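Local coordinates for aerotolerance-related membrane protein (Bacteroides fragilis, PDB 4JDU) that binds calcium through its von Willebrand factor type A domain and, as a membrane protein, is probably linked to aerotolerance, though its exact role is undefined, at residues Gly57-Gln62 with Ile95-Arg100; Leu63-Asp68 with Arg100-Gln105. The protein carries 6 engineered substitutions. All blocks are in the same frame, centred on the assembly; numbering follows the deposited sequence. Where two conformers were deposited one is given.

Interaction 1 (Gly57-Gln62 with Ile95-Arg100); sequences GDAFTQ and INLAAR
Edge strand 59-66 of a von Willebrand factor A domain meets helix 91-99 here through one branched side chain, that of Leu-97, which projects from the helix onto Ala-59 and Thr-61. Leu-97 CD2 does most of the touching: it lies 3.8 Å from Ala-59 CB and 3.7 Å from Ala-59 O, so it meets both the methyl and the backbone of the same residue. With CG anti to its own backbone N (chi1 177°), the Leu-97 side chain extends outward from the helix toward the strand. In this α/β fold the strand is the antiparallel edge of an otherwise parallel sheet, and over residues 59-61 and 95-99 the strand and helix axes come within 8.6 Å, their directions 26° apart. Leu-97 and Ile-53 of the adjoining strand 49-55 also touch, which carries the apolar patch inward from the edge. At the far end of the patch Thr-61 approaches obliquely, its OG1 3.7 Å from Leu-97 CD2 and 3.9 Å from Leu-97 CG. These are van der Waals contacts, and no hydrogen bond joins the segments. On the strand between the two touching side chains, Phe-60 sets its CB away from the helix, while its backbone N lies 3.8 Å from Leu-97 CD2.

Interaction 2 (Leu63-Asp68 with Arg100-Gln105); sequences LPITSD and RSFTPQ
Ile-65 is the hub of this contact, its CG1, CD1 and CG2 each meeting a different one of Ser-101, Phe-102 and Thr-103. In the von Willebrand factor A fold the contact ties the end of edge strand 59-66 to the loop that leads from helix 91-99 into strand 109-116. A chi1 of -70° sets Ile-65 CG1 beside its own backbone N, on the side of Ser-101 O, and turns CG2 anti to that N, facing Thr-103. Ile-65 CG1 lies 3.6 Å from Ser-101 O. Beyond it Ile-65 CD1 approaches the Phe-102 ring obliquely, 4.4 Å from Phe-102 CD1. On the other branch Ile-65 CG2 meets a methyl group, Thr-103 CG2, at 4.1 Å, and the two side chains cross at about a right angle. Ile-65 was modelled in two conformers, so these distances hold for one of them.

A single water bridges the two backbones. It accepts from Ile-65 N at 2.9 Å and donates to Ser-101 O at 2.6 Å, so one carbonyl oxygen serves both the water and the packing against CG1. No direct hydrogen bond spans the segments.

Further out, Met-12 of the central strand 9-16 touches Ile-65, Ser-101 and Phe-102 alike, while Ile-112 and Arg-110 of strand 109-116 also touch the Phe-102 side chain. The Ser-101 hydroxyl is held by Leu-97 O at the end of the helix. Each segment also contains an ST turn. After Ile-65 the chain bends as Asp-68 N donates to Thr-66 OG1 at 3.0 Å (165° at the hydrogen), and Asp-68 then N-caps helix 69-77. Across the contact, Thr-103 turns its methyl to Ile-65 while its OG1, hydrogen-bonded to Glu-10 OE2, also accepts from Gln-105 N at 3.2 Å with an N-H...O angle of 154°.

Interactions 1 and 2 follow one another along strand 59-66 and along the chain that leaves helix 91-99, with Arg-100 common to both second segments and centres about 13 Å apart. They join where Thr-61 OG1 packs 4.1 Å from Ser-101 OG. Each is filled by one branched aliphatic side chain, Leu-97 from the helix and then Ile-65 from the strand. Interaction 1 is the part nearer the calcium, which is bound by Ser-18, Ser-20 and Thr-89 in what is probably a MIDAS-type site, as in other vWA domains: the Ala-59 side chain is about 13 Å from the ion and about 10 Å from that of Thr-89. Interaction 2 lies away from this site.

Interaction 1 (Gly57-Gln62 with Ile95-Arg100)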
ATOM      1  N   GLY A  57       2.368   0.695  12.309  1.00 22.76           N
ATOM      2  CA  GLY A  57       2.103  -0.284  13.352  1.00 25.64           C
ATOM      3  C   GLY A  57       0.616  -0.522  13.546  1.00 25.62           C
ATOM      4  O   GLY A  57       0.196  -1.571  14.048  1.00 28.74           O
ATOM      5  N   ASP A  58      -0.183   0.467  13.160  1.00 20.60           N
ATOM      6  CA  ASP A  58      -1.634   0.343  13.180  1.00 23.88           C
ATOM      7  C   ASP A  58      -2.167   0.915  11.873  1.00 17.57           C
ATOM      8  O   ASP A  58      -1.432   1.580  11.138  1.00 18.34           O
ATOM      9  CB  ASP A  58      -2.214   1.108  14.367  1.00 27.33           C
ATOM     10  CG  ASP A  58      -1.527   2.443  14.587  1.00 39.13           C
ATOM     11  N   ALA A  59      -3.434   0.647  11.575  1.00 18.54           N
ATOM     12  CA  ALA A  59      -4.049   1.097  10.333  1.00 15.54           C
ATOM     13  C   ALA A  59      -5.221   2.038  10.606  1.00 16.45           C
ATOM     14  O   ALA A  59      -5.973   1.856  11.574  1.00 16.71           O
ATOM     15  CB  ALA A  59      -4.509  -0.107   9.501  1.00 17.68           C
ATOM     16  N   PHE A  60      -5.373   3.037   9.742  1.00 15.16           N
ATOM     17  CA  PHE A  60      -6.435   4.029   9.877  1.00 16.48           C
ATOM     18  C   PHE A  60      -7.010   4.394   8.522  1.00 15.92           C
ATOM     19  O   PHE A  60      -6.282   4.494   7.533  1.00 15.44           O
ATOM     20  CB  PHE A  60      -5.912   5.307  10.552  1.00 17.02           C
ATOM     21  CG  PHE A  60      -5.362   5.083  11.927  1.00 22.98           C
ATOM     22  CD1 PHE A  60      -6.201   5.068  13.031  1.00 29.19           C
ATOM     23  CD2 PHE A  60      -4.004   4.890  12.113  1.00 24.43           C
ATOM     24  CE1 PHE A  60      -5.691   4.856  14.304  1.00 34.22           C
ATOM     25  CE2 PHE A  60      -3.486   4.688  13.377  1.00 30.17           C
ATOM     26  CZ  PHE A  60      -4.330   4.665  14.473  1.00 29.96           C
ATOM     27  N   THR A  61      -8.316   4.625   8.479  1.00 15.42           N
ATOM     28  CA  THR A  61      -8.963   5.080   7.259  1.00 15.52           C
ATOM     29  C   THR A  61      -8.943   6.597   7.133  1.00 16.87           C
ATOM     30  O   THR A  61      -9.630   7.311   7.871  1.00 20.09           O
ATOM     31  CB  THR A  61     -10.405   4.566   7.194  1.00 16.65           C
ATOM     32  OG1 THR A  61     -10.378   3.133   7.256  1.00 17.79           O
ATOM     33  CG2 THR A  61     -11.071   5.011   5.901  1.00 16.77           C
ATOM     34  N   GLN A  62      -8.155   7.104   6.191  1.00 15.67           N
ATOM     35  CA  GLN A  62      -8.159   8.541   5.943  1.00 14.40           C
ATOM     36  C   GLN A  62      -9.349   8.923   5.089  1.00 18.49           C
ATOM     37  O   GLN A  62     -10.044   9.898   5.369  1.00 19.77           O
ATOM     38  CB  GLN A  62      -6.878   8.978   5.242  1.00 16.45           C
ATOM     39  CG  GLN A  62      -5.635   8.827   6.091  1.00 16.60           C
ATOM     40  CD  GLN A  62      -4.493   9.613   5.531  1.00 17.88           C
ATOM     41  OE1 GLN A  62      -4.484   9.949   4.341  1.00 18.15           O
ATOM     42  NE2 GLN A  62      -3.522   9.935   6.380  1.00 16.14           N
ATOM     43  N   ILE A  95      -5.134  -4.913   5.866  1.00 15.28           N
ATOM     44  CA  ILE A  95      -6.030  -5.705   5.018  1.00 13.82           C
ATOM     45  C   ILE A  95      -7.344  -5.970   5.731  1.00 14.77           C
ATOM     46  O   ILE A  95      -8.419  -5.841   5.131  1.00 15.07           O
ATOM     47  CB  ILE A  95      -5.375  -7.028   4.597  1.00 12.61           C
ATOM     48  CG1 ILE A  95      -4.147  -6.738   3.733  1.00 14.40           C
ATOM     49  CG2 ILE A  95      -6.382  -7.925   3.868  1.00 14.74           C
ATOM     50  CD1 ILE A  95      -3.319  -7.996   3.469  1.00 15.92           C
ATOM     51  N   ASN A  96      -7.263  -6.322   7.012  1.00 15.30           N
ATOM     52  CA  ASN A  96      -8.464  -6.555   7.809  1.00 14.80           C
ATOM     53  C   ASN A  96      -9.359  -5.322   7.847  1.00 14.32           C
ATOM     54  O   ASN A  96     -10.572  -5.423   7.702  1.00 16.61           O
ATOM     55  CB  ASN A  96      -8.111  -6.959   9.244  1.00 16.65           C
ATOM     56  CG  ASN A  96      -7.686  -8.412   9.362  1.00 22.54           C
ATOM     57  OD1 ASN A  96      -7.913  -9.223   8.461  1.00 23.10           O
ATOM     58  ND2 ASN A  96      -7.078  -8.750  10.488  1.00 25.95           N
ATOM     59  N   LEU A  97      -8.757  -4.154   8.039  1.00 14.29           N
ATOM     60  CA  LEU A  97      -9.522  -2.922   8.091  1.00 14.79           C
ATOM     61  C   LEU A  97     -10.141  -2.640   6.725  1.00 15.90           C
ATOM     62  O   LEU A  97     -11.325  -2.286   6.632  1.00 16.00           O
ATOM     63  CB  LEU A  97      -8.609  -1.769   8.508  1.00 15.22           C
ATOM     64  CG  LEU A  97      -9.270  -0.397   8.545  1.00 13.55           C
ATOM     65  CD1 LEU A  97     -10.396  -0.357   9.549  1.00 18.71           C
ATOM     66  CD2 LEU A  97      -8.206   0.648   8.876  1.00 15.53           C
ATOM     67  N   ALA A  98      -9.344  -2.804   5.668  1.00 14.42           N
ATOM     68  CA  ALA A  98      -9.841  -2.595   4.307  1.00 15.52           C
ATOM     69  C   ALA A  98     -11.020  -3.498   3.965  1.00 15.24           C
ATOM     70  O   ALA A  98     -11.995  -3.044   3.350  1.00 16.83           O
ATOM     71  CB  ALA A  98      -8.716  -2.773   3.291  1.00 11.95           C
ATOM     72  N   ALA A  99     -10.934  -4.766   4.369  1.00 15.80           N
ATOM     73  CA  ALA A  99     -11.975  -5.735   4.043  1.00 15.62           C
ATOM     74  C   ALA A  99     -13.313  -5.367   4.663  1.00 18.20           C
ATOM     75  O   ALA A  99     -14.357  -5.793   4.185  1.00 20.09           O
ATOM     76  CB  ALA A  99     -11.559  -7.133   4.483  1.00 18.19           C
ATOM     77  N   ARG A 100     -13.280  -4.576   5.727  1.00 17.32           N
ATOM     78  CA  ARG A 100     -14.483  -4.165   6.424  1.00 19.10           C
ATOM     79  C   ARG A 100     -14.921  -2.756   6.056  1.00 18.11           C
ATOM     80  O   ARG A 100     -15.846  -2.207   6.666  1.00 24.13           O
ATOM     81  CB  ARG A 100     -14.260  -4.294   7.929  1.00 21.71           C
ATOM     82  CG  ARG A 100     -14.169  -5.756   8.350  1.00 20.22           C
ATOM     83  CD  ARG A 100     -14.070  -5.922   9.849  1.00 21.61           C
ATOM     84  NE  ARG A 100     -15.135  -5.241  10.570  1.00 18.84           N
ATOM     85  CZ  ARG A 100     -15.111  -5.057  11.886  1.00 23.47           C
ATOM     86  NH1 ARG A 100     -16.110  -4.441  12.514  1.00 20.10           N
ATOM     87  NH2 ARG A 100     -14.068  -5.508  12.571  1.00 23.40           N
TER

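Interaction 2 (Leu63-Asp68 with Arg100-Gln105)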
ATOM      1  N   LEU A  63      -9.571   8.162   4.024  1.00 18.64           N
ATOM      2  CA  LEU A  63     -10.619   8.497   3.076  1.00 16.81           C
ATOM      3  C   LEU A  63     -11.564   7.322   2.910  1.00 17.35           C
ATOM      4  O   LEU A  63     -11.193   6.309   2.316  1.00 17.31           O
ATOM      5  CB  LEU A  63      -9.999   8.837   1.719  1.00 19.87           C
ATOM      6  CG  LEU A  63     -10.986   9.230   0.622  1.00 21.46           C
ATOM      7  CD1 LEU A  63     -11.715  10.520   0.990  1.00 24.68           C
ATOM      8  CD2 LEU A  63     -10.245   9.394  -0.688  1.00 24.43           C
ATOM      9  N   PRO A  64     -12.786   7.440   3.442  1.00 20.79           N
ATOM     10  CA  PRO A  64     -13.800   6.421   3.163  1.00 18.20           C
ATOM     11  C   PRO A  64     -14.085   6.343   1.667  1.00 20.88           C
ATOM     12  O   PRO A  64     -13.896   7.333   0.941  1.00 19.98           O
ATOM     13  CB  PRO A  64     -15.033   6.928   3.924  1.00 20.74           C
ATOM     14  CG  PRO A  64     -14.472   7.790   5.022  1.00 23.18           C
ATOM     15  CD  PRO A  64     -13.258   8.450   4.405  1.00 21.42           C
ATOM     16  N   ILE A  65     -14.520   5.172   1.216  1.00 20.27           N
ATOM     17  CA  ILE A  65     -14.820   4.925  -0.195  0.53 19.12           C
ATOM     18  C   ILE A  65     -15.671   6.043  -0.785  1.00 19.83           C
ATOM     19  O   ILE A  65     -16.707   6.412  -0.220  1.00 20.96           O
ATOM     20  CB  ILE A  65     -15.581   3.596  -0.372  0.53 21.75           C
ATOM     21  CG1 ILE A  65     -14.664   2.399  -0.090  0.53 25.07           C
ATOM     22  CG2 ILE A  65     -16.197   3.508  -1.767  0.53 27.93           C
ATOM     23  CD1 ILE A  65     -13.747   2.010  -1.247  0.53 27.32           C
ATOM     24  N   THR A  66     -15.247   6.594  -1.919  1.00 17.73           N
ATOM     25  CA  THR A  66     -15.926   7.755  -2.491  1.00 22.02           C
ATOM     26  C   THR A  66     -15.758   7.841  -4.005  1.00 20.58           C
ATOM     27  O   THR A  66     -14.830   7.253  -4.566  1.00 21.01           O
ATOM     28  CB  THR A  66     -15.357   9.061  -1.870  1.00 20.93           C
ATOM     29  OG1 THR A  66     -16.034  10.197  -2.423  1.00 24.50           O
ATOM     30  CG2 THR A  66     -13.862   9.189  -2.140  1.00 23.20           C
ATOM     31  N   SER A  67     -16.649   8.590  -4.653  1.00 21.67           N
ATOM     32  CA  SER A  67     -16.513   8.852  -6.080  0.55 23.16           C
ATOM     33  C   SER A  67     -15.682  10.110  -6.320  1.00 23.25           C
ATOM     34  O   SER A  67     -15.405  10.471  -7.467  1.00 24.59           O
ATOM     35  CB  SER A  67     -17.888   8.987  -6.730  0.55 28.06           C
ATOM     36  OG  SER A  67     -18.653   9.997  -6.091  0.55 29.07           O
ATOM     37  N   ASP A  68     -15.267  10.765  -5.238  1.00 23.62           N
ATOM     38  CA  ASP A  68     -14.485  12.003  -5.346  1.00 23.43           C
ATOM     39  C   ASP A  68     -13.000  11.670  -5.503  1.00 21.04           C
ATOM     40  O   ASP A  68     -12.241  11.697  -4.538  1.00 22.60           O
ATOM     41  CB  ASP A  68     -14.716  12.900  -4.116  1.00 30.21           C
ATOM     42  CG  ASP A  68     -14.185  14.321  -4.305  1.00 31.75           C
ATOM     43  OD1 ASP A  68     -13.375  14.552  -5.225  1.00 25.91           O
ATOM     44  OD2 ASP A  68     -14.570  15.214  -3.519  1.00 31.34           O
ATOM     45  N   ARG A 100     -13.280  -4.576   5.727  1.00 17.32           N
ATOM     46  CA  ARG A 100     -14.483  -4.165   6.424  1.00 19.10           C
ATOM     47  C   ARG A 100     -14.921  -2.756   6.056  1.00 18.11           C
ATOM     48  O   ARG A 100     -15.846  -2.207   6.666  1.00 24.13           O
ATOM     49  CB  ARG A 100     -14.260  -4.294   7.929  1.00 21.71           C
ATOM     50  CG  ARG A 100     -14.169  -5.756   8.350  1.00 20.22           C
ATOM     51  CD  ARG A 100     -14.070  -5.922   9.849  1.00 21.61           C
ATOM     52  NE  ARG A 100     -15.135  -5.241  10.570  1.00 18.84           N
ATOM     53  CZ  ARG A 100     -15.111  -5.057  11.886  1.00 23.47           C
ATOM     54  NH1 ARG A 100     -16.110  -4.441  12.514  1.00 20.10           N
ATOM     55  NH2 ARG A 100     -14.068  -5.508  12.571  1.00 23.40           N
ATOM     56  N   SER A 101     -14.299  -2.193   5.027  1.00 16.70           N
ATOM     57  CA  SER A 101     -14.496  -0.785   4.695  1.00 19.22           C
ATOM     58  C   SER A 101     -15.260  -0.519   3.401  1.00 20.40           C
ATOM     59  O   SER A 101     -15.413   0.642   3.002  1.00 25.80           O
ATOM     60  CB  SER A 101     -13.146  -0.069   4.627  1.00 20.94           C
ATOM     61  OG  SER A 101     -12.546  -0.019   5.907  1.00 20.77           O
ATOM     62  N   PHE A 102     -15.731  -1.576   2.748  1.00 18.52           N
ATOM     63  CA  PHE A 102     -16.500  -1.424   1.516  1.00 23.72           C
ATOM     64  C   PHE A 102     -17.960  -1.105   1.798  1.00 23.56           C
ATOM     65  O   PHE A 102     -18.459  -1.343   2.905  1.00 25.31           O
ATOM     66  CB  PHE A 102     -16.372  -2.683   0.645  1.00 21.52           C
ATOM     67  CG  PHE A 102     -14.976  -2.917   0.134  1.00 20.76           C
ATOM     68  CD1 PHE A 102     -14.525  -2.265  -1.012  1.00 18.40           C
ATOM     69  CD2 PHE A 102     -14.101  -3.766   0.806  1.00 22.56           C
ATOM     70  CE1 PHE A 102     -13.235  -2.468  -1.496  1.00 17.60           C
ATOM     71  CE2 PHE A 102     -12.796  -3.968   0.335  1.00 19.05           C
ATOM     72  CZ  PHE A 102     -12.360  -3.317  -0.817  1.00 15.84           C
ATOM     73  N   THR A 103     -18.653  -0.557   0.805  1.00 25.54           N
ATOM     74  CA  THR A 103     -20.077  -0.279   0.969  1.00 27.99           C
ATOM     75  C   THR A 103     -20.891  -1.557   0.797  1.00 29.28           C
ATOM     76  O   THR A 103     -20.480  -2.473   0.091  1.00 29.23           O
ATOM     77  CB  THR A 103     -20.605   0.768  -0.034  1.00 28.59           C
ATOM     78  OG1 THR A 103     -20.897   0.140  -1.288  1.00 33.74           O
ATOM     79  CG2 THR A 103     -19.593   1.857  -0.250  1.00 30.47           C
ATOM     80  N   PRO A 104     -22.059  -1.626   1.442  1.00 32.97           N
ATOM     81  CA  PRO A 104     -22.910  -2.807   1.248  1.00 37.44           C
ATOM     82  C   PRO A 104     -23.516  -2.933  -0.159  1.00 43.92           C
ATOM     83  O   PRO A 104     -24.220  -3.908  -0.404  1.00 50.14           O
ATOM     84  CB  PRO A 104     -24.017  -2.612   2.291  1.00 42.66           C
ATOM     85  CG  PRO A 104     -23.995  -1.156   2.626  1.00 42.14           C
ATOM     86  CD  PRO A 104     -22.566  -0.740   2.503  1.00 38.88           C
ATOM     87  N   GLN A 105     -23.230  -1.989  -1.058  1.00 53.80           N
ATOM     88  CA  GLN A 105     -23.871  -1.938  -2.380  1.00 55.38           C
ATOM     89  C   GLN A 105     -23.869  -3.277  -3.122  1.00 54.62           C
ATOM     90  O   GLN A 105     -22.821  -3.893  -3.314  1.00 47.54           O
ATOM     91  CB  GLN A 105     -23.255  -0.831  -3.248  1.00 55.65           C
ATOM     92  CG  GLN A 105     -24.277  -0.122  -4.136  1.00 63.52           C
ATOM     93  CD  GLN A 105     -23.878   1.302  -4.484  1.00 65.58           C
ATOM     94  OE1 GLN A 105     -22.847   1.536  -5.120  1.00 63.24           O
ATOM     95  NE2 GLN A 105     -24.697   2.263  -4.070  1.00 65.92           N
TER
HETATM   96  O   HOH W   1     -15.029   3.192   3.342  1.00 22.93           O